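Local coordinates for imidazolonepropionase (Unidentified, PDB 2Q09), which catalyses the hydrolytic opening of the imidazolone ring of imidazolone-5-propanoate to give N-formimidoyl-L-glutamate, the third step of histidine degradation, at residues A[300-303]-A[304-308]; A[332-335]-A[336-340]; A[345-348]-A[349-352]; A[383-386]-A[387-391]. One frame throughout, in Å; residues are numbered along the deposited sequence.

Contact 1: A[300-303]-A[304-308]; sequences PPVV and ALRKA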
# COMPACT_ATOMS: atom_id res chain seq x y z
N PRO A 300 -5.99 -15.13 7.83
CA PRO A 300 -4.59 -14.90 8.18
C PRO A 300 -4.51 -15.07 9.70
O PRO A 300 -5.48 -14.84 10.41
CB PRO A 300 -4.35 -13.45 7.77
CG PRO A 300 -5.33 -13.23 6.67
CD PRO A 300 -6.58 -13.94 7.20
N PRO A 301 -3.36 -15.53 10.23
CA PRO A 301 -3.21 -15.73 11.67
C PRO A 301 -3.11 -14.44 12.49
O PRO A 301 -2.10 -14.18 13.15
CB PRO A 301 -1.93 -16.57 11.76
CG PRO A 301 -1.10 -15.98 10.66
CD PRO A 301 -2.11 -15.84 9.52
N VAL A 302 -4.18 -13.66 12.46
CA VAL A 302 -4.24 -12.38 13.17
C VAL A 302 -3.97 -12.51 14.68
O VAL A 302 -3.15 -11.78 15.24
CB VAL A 302 -5.62 -11.69 12.98
CG1 VAL A 302 -5.75 -10.49 13.89
CG2 VAL A 302 -5.78 -11.27 11.53
N VAL A 303 -4.67 -13.44 15.32
CA VAL A 303 -4.48 -13.63 16.76
C VAL A 303 -3.01 -13.92 17.08
O VAL A 303 -2.44 -13.31 17.97
CB VAL A 303 -5.36 -14.79 17.28
CG1 VAL A 303 -5.04 -15.09 18.74
CG2 VAL A 303 -6.83 -14.41 17.15
N ALA A 304 -2.41 -14.84 16.34
CA ALA A 304 -1.00 -15.19 16.57
C ALA A 304 -0.07 -14.01 16.28
O ALA A 304 0.91 -13.80 17.01
CB ALA A 304 -0.61 -16.39 15.72
N LEU A 305 -0.35 -13.26 15.23
CA LEU A 305 0.48 -12.10 14.89
C LEU A 305 0.41 -11.09 16.03
O LEU A 305 1.41 -10.46 16.38
CB LEU A 305 0.00 -11.45 13.60
CG LEU A 305 0.31 -12.19 12.30
CD1 LEU A 305 -0.42 -11.50 11.14
CD2 LEU A 305 1.83 -12.21 12.04
N ARG A 306 -0.78 -10.92 16.60
CA ARG A 306 -0.94 -10.00 17.70
C ARG A 306 -0.14 -10.47 18.91
O ARG A 306 0.59 -9.70 19.52
CB ARG A 306 -2.41 -9.84 18.08
CG ARG A 306 -3.10 -8.71 17.37
CD ARG A 306 -4.29 -8.21 18.18
NE ARG A 306 -5.37 -9.18 18.20
CZ ARG A 306 -6.50 -9.06 17.51
NH1 ARG A 306 -6.69 -8.00 16.74
NH2 ARG A 306 -7.44 -9.99 17.60
N LYS A 307 -0.30 -11.75 19.25
CA LYS A 307 0.42 -12.30 20.40
C LYS A 307 1.93 -12.11 20.26
O LYS A 307 2.61 -11.89 21.26
CB LYS A 307 0.12 -13.79 20.55
CG LYS A 307 -1.29 -14.07 21.03
CD LYS A 307 -1.54 -15.56 21.11
CE LYS A 307 -2.93 -15.84 21.66
NZ LYS A 307 -3.26 -17.28 21.57
N ALA A 308 2.44 -12.19 19.04
CA ALA A 308 3.87 -12.03 18.79
C ALA A 308 4.28 -10.56 18.63
O ALA A 308 5.46 -10.26 18.46
CB ALA A 308 4.29 -12.83 17.56

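Contact 2: A[332-335]-A[336-340]; sequences MNMA and CTLFG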
# COMPACT_ATOMS: atom_id res chain seq x y z
N MSE A 332 -10.29 -1.09 5.42
CA MSE A 332 -10.21 -0.95 6.87
C MSE A 332 -11.45 -1.59 7.50
O MSE A 332 -11.37 -2.30 8.50
CB MSE A 332 -10.12 0.53 7.25
CG MSE A 332 -8.83 1.20 6.76
SE MSE A 332 -8.87 3.12 6.92
CE MSE A 332 -8.58 3.22 8.87
N ASN A 333 -12.61 -1.30 6.91
CA ASN A 333 -13.87 -1.85 7.40
C ASN A 333 -13.83 -3.38 7.31
O ASN A 333 -14.27 -4.08 8.22
CB ASN A 333 -15.03 -1.29 6.56
CG ASN A 333 -16.39 -1.72 7.06
OD1 ASN A 333 -16.79 -2.88 6.89
ND2 ASN A 333 -17.10 -0.80 7.70
N MSE A 334 -13.29 -3.89 6.21
CA MSE A 334 -13.21 -5.33 6.04
C MSE A 334 -12.19 -5.98 6.97
O MSE A 334 -12.40 -7.10 7.43
CB MSE A 334 -12.91 -5.69 4.58
CG MSE A 334 -14.08 -5.42 3.66
SE MSE A 334 -13.82 -6.11 1.87
CE MSE A 334 -15.58 -5.69 1.14
N ALA A 335 -11.08 -5.29 7.24
CA ALA A 335 -10.08 -5.84 8.16
C ALA A 335 -10.76 -6.06 9.51
O ALA A 335 -10.53 -7.06 10.18
CB ALA A 335 -8.91 -4.88 8.30
N CYS A 336 -11.61 -5.11 9.91
CA CYS A 336 -12.30 -5.21 11.18
C CYS A 336 -13.36 -6.31 11.14
O CYS A 336 -13.37 -7.22 11.97
CB CYS A 336 -12.99 -3.89 11.53
SG CYS A 336 -11.87 -2.52 11.94
N THR A 337 -14.24 -6.23 10.15
CA THR A 337 -15.33 -7.19 10.02
C THR A 337 -14.91 -8.62 9.68
O THR A 337 -15.42 -9.57 10.29
CB THR A 337 -16.35 -6.72 8.95
OG1 THR A 337 -16.88 -5.44 9.33
CG2 THR A 337 -17.50 -7.73 8.83
N LEU A 338 -13.98 -8.78 8.75
CA LEU A 338 -13.55 -10.11 8.33
C LEU A 338 -12.38 -10.68 9.10
O LEU A 338 -12.33 -11.89 9.34
CB LEU A 338 -13.20 -10.10 6.84
CG LEU A 338 -14.31 -9.69 5.86
CD1 LEU A 338 -13.76 -9.76 4.43
CD2 LEU A 338 -15.50 -10.62 6.02
N PHE A 339 -11.42 -9.84 9.48
CA PHE A 339 -10.24 -10.34 10.19
C PHE A 339 -10.29 -10.05 11.69
O PHE A 339 -9.38 -10.45 12.42
CB PHE A 339 -8.96 -9.75 9.59
CG PHE A 339 -8.69 -10.20 8.17
CD1 PHE A 339 -9.33 -11.33 7.65
CD2 PHE A 339 -7.78 -9.53 7.38
CE1 PHE A 339 -9.05 -11.78 6.36
CE2 PHE A 339 -7.48 -9.97 6.09
CZ PHE A 339 -8.13 -11.10 5.57
N GLY A 340 -11.33 -9.36 12.13
CA GLY A 340 -11.47 -9.07 13.55
C GLY A 340 -10.63 -7.95 14.15
O GLY A 340 -10.54 -7.84 15.37

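Contact 3: A[345-348]-A[349-352]; sequences EAMA and GVTR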
# COMPACT_ATOMS: atom_id res chain seq x y z
N GLU A 345 -6.64 -0.65 15.46
CA GLU A 345 -5.59 -1.43 14.79
C GLU A 345 -5.62 -1.10 13.29
O GLU A 345 -4.58 -1.01 12.63
CB GLU A 345 -5.82 -2.94 14.99
CG GLU A 345 -5.61 -3.43 16.42
CD GLU A 345 -5.95 -4.91 16.58
OE1 GLU A 345 -7.02 -5.35 16.11
OE2 GLU A 345 -5.13 -5.64 17.18
N ALA A 346 -6.82 -0.90 12.76
CA ALA A 346 -6.97 -0.58 11.34
C ALA A 346 -6.35 0.79 11.05
O ALA A 346 -5.67 0.96 10.05
CB ALA A 346 -8.45 -0.59 10.95
N MSE A 347 -6.59 1.76 11.93
CA MSE A 347 -6.05 3.10 11.74
C MSE A 347 -4.52 3.08 11.80
O MSE A 347 -3.84 3.67 10.96
CB MSE A 347 -6.62 4.06 12.80
CG MSE A 347 -6.21 5.51 12.60
SE MSE A 347 -6.73 6.20 10.86
CE MSE A 347 -6.25 8.08 11.16
N ALA A 348 -3.97 2.38 12.79
CA ALA A 348 -2.52 2.27 12.88
C ALA A 348 -2.05 1.52 11.63
O ALA A 348 -0.95 1.75 11.13
CB ALA A 348 -2.12 1.51 14.13
N GLY A 349 -2.91 0.63 11.14
CA GLY A 349 -2.59 -0.15 9.96
C GLY A 349 -2.43 0.68 8.69
O GLY A 349 -1.73 0.25 7.77
N VAL A 350 -3.07 1.84 8.63
CA VAL A 350 -2.95 2.69 7.44
C VAL A 350 -2.14 3.96 7.71
O VAL A 350 -2.12 4.88 6.89
CB VAL A 350 -4.34 3.09 6.88
CG1 VAL A 350 -5.12 1.82 6.52
CG2 VAL A 350 -5.11 3.93 7.89
N THR A 351 -1.49 4.01 8.87
CA THR A 351 -0.65 5.15 9.20
C THR A 351 0.73 4.66 9.62
O THR A 351 1.58 4.38 8.77
CB THR A 351 -1.25 6.03 10.34
OG1 THR A 351 -1.57 5.21 11.48
CG2 THR A 351 -2.52 6.73 9.84
N ARG A 352 0.91 4.52 10.93
CA ARG A 352 2.16 4.06 11.52
C ARG A 352 2.76 2.81 10.88
O ARG A 352 3.91 2.81 10.43
CB ARG A 352 1.91 3.80 13.02
CG ARG A 352 3.12 3.92 13.89
CD ARG A 352 2.73 4.21 15.34
NE ARG A 352 2.10 3.07 16.00
CZ ARG A 352 0.92 3.11 16.61
NH1 ARG A 352 0.23 4.24 16.62
NH2 ARG A 352 0.44 2.04 17.21

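Contact 4: A[383-386]-A[387-391]; sequences PAEL and SYLIG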
# COMPACT_ATOMS: atom_id res chain seq x y z
N PRO A 383 -11.90 9.26 15.39
CA PRO A 383 -11.17 8.47 14.40
C PRO A 383 -11.73 7.06 14.15
O PRO A 383 -11.52 6.48 13.08
CB PRO A 383 -9.74 8.45 14.94
CG PRO A 383 -9.94 8.55 16.42
CD PRO A 383 -11.02 9.61 16.52
N ALA A 384 -12.43 6.51 15.13
CA ALA A 384 -13.02 5.18 14.98
C ALA A 384 -13.95 5.18 13.76
O ALA A 384 -14.14 4.15 13.10
CB ALA A 384 -13.81 4.79 16.24
N GLU A 385 -14.53 6.34 13.46
CA GLU A 385 -15.45 6.44 12.34
C GLU A 385 -14.79 6.22 10.96
O GLU A 385 -15.47 5.88 9.99
CB GLU A 385 -16.16 7.79 12.35
CG GLU A 385 -17.11 7.94 11.17
CD GLU A 385 -18.17 9.00 11.38
OE1 GLU A 385 -18.98 9.20 10.45
OE2 GLU A 385 -18.21 9.64 12.46
N LEU A 386 -13.47 6.39 10.88
CA LEU A 386 -12.79 6.22 9.60
C LEU A 386 -12.85 4.79 9.07
O LEU A 386 -12.86 4.57 7.86
CB LEU A 386 -11.34 6.69 9.70
CG LEU A 386 -11.21 8.16 10.11
CD1 LEU A 386 -9.74 8.59 10.04
CD2 LEU A 386 -12.05 9.02 9.20
N SER A 387 -12.90 3.82 9.98
CA SER A 387 -13.00 2.40 9.62
C SER A 387 -14.47 1.99 9.52
O SER A 387 -14.79 0.93 8.98
CB SER A 387 -12.33 1.51 10.68
OG SER A 387 -10.94 1.74 10.79
N TYR A 388 -15.35 2.82 10.06
CA TYR A 388 -16.78 2.52 10.13
C TYR A 388 -17.64 2.97 8.95
O TYR A 388 -18.14 2.13 8.19
CB TYR A 388 -17.36 3.10 11.42
CG TYR A 388 -18.70 2.52 11.80
CD1 TYR A 388 -18.80 1.24 12.34
CD2 TYR A 388 -19.88 3.25 11.60
CE1 TYR A 388 -20.04 0.70 12.68
CE2 TYR A 388 -21.12 2.71 11.93
CZ TYR A 388 -21.19 1.44 12.48
OH TYR A 388 -22.41 0.91 12.80
N LEU A 389 -17.84 4.28 8.81
CA LEU A 389 -18.67 4.84 7.75
C LEU A 389 -17.83 5.01 6.48
O LEU A 389 -16.91 5.82 6.45
CB LEU A 389 -19.23 6.20 8.17
CG LEU A 389 -20.19 6.84 7.16
CD1 LEU A 389 -21.42 5.98 7.01
CD2 LEU A 389 -20.56 8.23 7.65
N ILE A 390 -18.20 4.26 5.45
CA ILE A 390 -17.46 4.27 4.19
C ILE A 390 -18.18 4.91 3.01
O ILE A 390 -19.40 4.91 2.95
CB ILE A 390 -17.11 2.81 3.80
CG1 ILE A 390 -16.57 2.04 5.02
CG2 ILE A 390 -16.11 2.78 2.65
CD1 ILE A 390 -15.31 2.62 5.62
N GLY A 391 -17.39 5.47 2.08
CA GLY A 391 -17.95 6.05 0.87
C GLY A 391 -18.34 7.52 0.86
O GLY A 391 -18.77 8.02 -0.17
O HOH W 1 -10.54 3.73 12.50

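Contact 1: A[300-303]-A[304-308]
Three successive i to i+4 backbone bonds, Leu305 N to Pro301 O, Arg306 N to Val302 O and Lys307 N to Val303 O, each 2.9 Å long, establish that the chain is already helical one residue beyond Pro301. The side chains follow the same spacing. Leu305 brings CG to 3.2 Å from Pro301 O, the oxygen that its own N bonds, while the proline ring touches Ala304 CB through CB (4.2 Å) and faces Leu305 CG with CG (4.4 Å). Pro301 occupies the N-cap position and is also the centre of an inverse gamma turn, closed by the bond from Val302 N to Pro300 O (2.7 Å); the turn thus leads directly into helix 302-307, a short helix that precedes strand 312-314 of the amidohydrolase barrel. On another side of the helix, Val302 CG1 sits 3.8 Å above the plane of the Arg306 guanidinium, displaced toward its rim. A bend at chi3 (-70°) folds the arginine chain back to this methyl, and NH1 is engaged in a salt bridge with Glu345 of helix 343-349. Val303 and Lys307 run side by side: the extended lysine passes the valine with Lys307 CE 3.7 Å from Val303 CG1. Pro301, Ala304 and Leu305 all pack on Ile274 of helix 271-280, whereas Val302 and Leu305 reach Met312 in the strand.

Contact 2: A[332-335]-A[336-340]
Asn333 O receives two hydrogen bonds from Thr337. Thr337 N donates at 2.9 Å in a nearly straight bond, with an N-H...O angle of 171°, while OG1 donates at 3.1 Å from well above the carbonyl plane, 36° out of it. The hydroxyl reaches back because Thr337 OG1 lies beside its own backbone N and opposite the carbonyl carbon. The Asn333 side chain runs alongside the threonine, and its ND2 turns to the chain at 387-388, making weak hydrogen bonds to the carbonyls of Ser387 and Tyr388. Flanking backbone bonds continue the helix: Cys336 N to Met332 O is 3.2 Å, and Leu338 N to Met334 O is shorter at 2.7 Å. Towards the end of the helix the bonds weaken: Phe339 N to Ala335 O has an N-H...O angle of only 131°, and Gly340 N to Cys336 O is weak too. Few side chains touch each other within the stretch. Leu338 CD1 approaches Met334 CB at 4.2 Å, and both side chains lean on Tyr292 of helix 288-293. Phe339 brings CB to 3.2 Å from Ala335 O and meets Phe291 edge-to-face; its side chain lies about 12 Å from the bound inhibitor. Met332 and Met334 are both deposited as selenomethionine, and Met332 turns to Met347 of helix 343-349. At Gly340 phi becomes positive. The arrangement is that of an alpha-helix's C-terminal turns: helix 328-339, which comes after strand 312-314 and the metal ligand Asp317 in this TIM-barrel amidohydrolase.

Contact 3: A[345-348]-A[349-352]
Met347 O takes two hydrogen bonds from opposite faces of its carbonyl plane: Thr351 OG1 at 2.8 Å on one side and Val350 N at 3.1 Å on the other. The threonine hydroxyl reaches it by standing between its own backbone N and carbonyl carbon (chi1 53°), and the methyl CG2 then comes 4.2 Å from Met347 CE. Met347, a selenomethionine bent at chi2, crosses Val350 at about a right angle with SE 4.1 Å from Val350 CG2. Further out, Ala348 CB lies 3.9 Å above one face of the Arg352 guanidinium, offset toward its rim, while Arg352 NH1 bonds to Leu17 O. Backbone bonds of Gly349 with Val314 and of Val350 with Ile69 fix the turn against two barrel strands, and Met347 reaches Leu68 of strand 63-73. Gly349 N bonds to Glu345 O, Val350 N is shared between a weak bond to Ala346 O and a better one to Met347 O, and Thr351 N bonds to Ala348 O (3.2 Å), consistent with a tightening helix terminus. Thr351 is at the N-cap position of helix 352-357, but its hydroxyl, turned back to Met347 O, makes no capping bond. This is the buried junction between helices 343-349 and 352-357 beside the amidohydrolase barrel strands.

Contact 4: A[383-386]-A[387-391]
Glu385 lies alongside Leu389, both side chains pointing the same way, with the carboxylate oxygen OE1 3.4 Å from the leucine methyl CD2. Each side chain places its CG opposite its backbone N (chi1 179° in Glu385 and -176° in Leu389), and the fully extended glutamate also brings its CG to 4.1 Å from Leu389 CB. OE1 has a weak polar partner in Gln394 NE2. The supporting element is a single weakly bonded helical turn, about 385-388, in the connection between strands 375-378 and 395-400. Its irregular bonding is evident at Glu385 O, which accepts Leu389 N at 3.1 Å and, weakly, Tyr388 N at the same distance, the latter with an N-H...O angle of only 134°. Ser387 N to Ala384 O is a further weak bond. Leu386 and Ser387 face the protein: Leu386 packs on Met347 and Cys380, Ser387 on Met332 and Ala346. Arg329 of helix 328-339 donates through NE to Leu386 O. Beyond the turn Ile390 folds back with CD1 3.9 Å from Leu386 O. A water links the residue ahead of the turn to a side chain within it: it donates to Pro383 O at 3.0 Å and is hydrogen-bonded to Ser387 OG at 2.7 Å.

Overall arrangement
Contact 3 is the buried member of the set, six of its eight touching residues being enclosed, while contacts 1, 2 and 4 combine buried and exposed sides. Contacts 2 and 3 each touch all the others; contacts 1 and 4 do not touch, their nearest atoms being about 12 Å apart. Contacts 2, 3 and 4 share one cluster, formed by helix 328-339, helix 343-349 and the 385-388 turn, whereas contact 1 meets it from helix 302-307, with Pro300 against the Phe339 ring. Chemistry differs with place: the charged link is the salt bridge between contacts 1 and 3, while packing of Met332, with Cys336 SG against Ala346 CB, joins contacts 2 and 3.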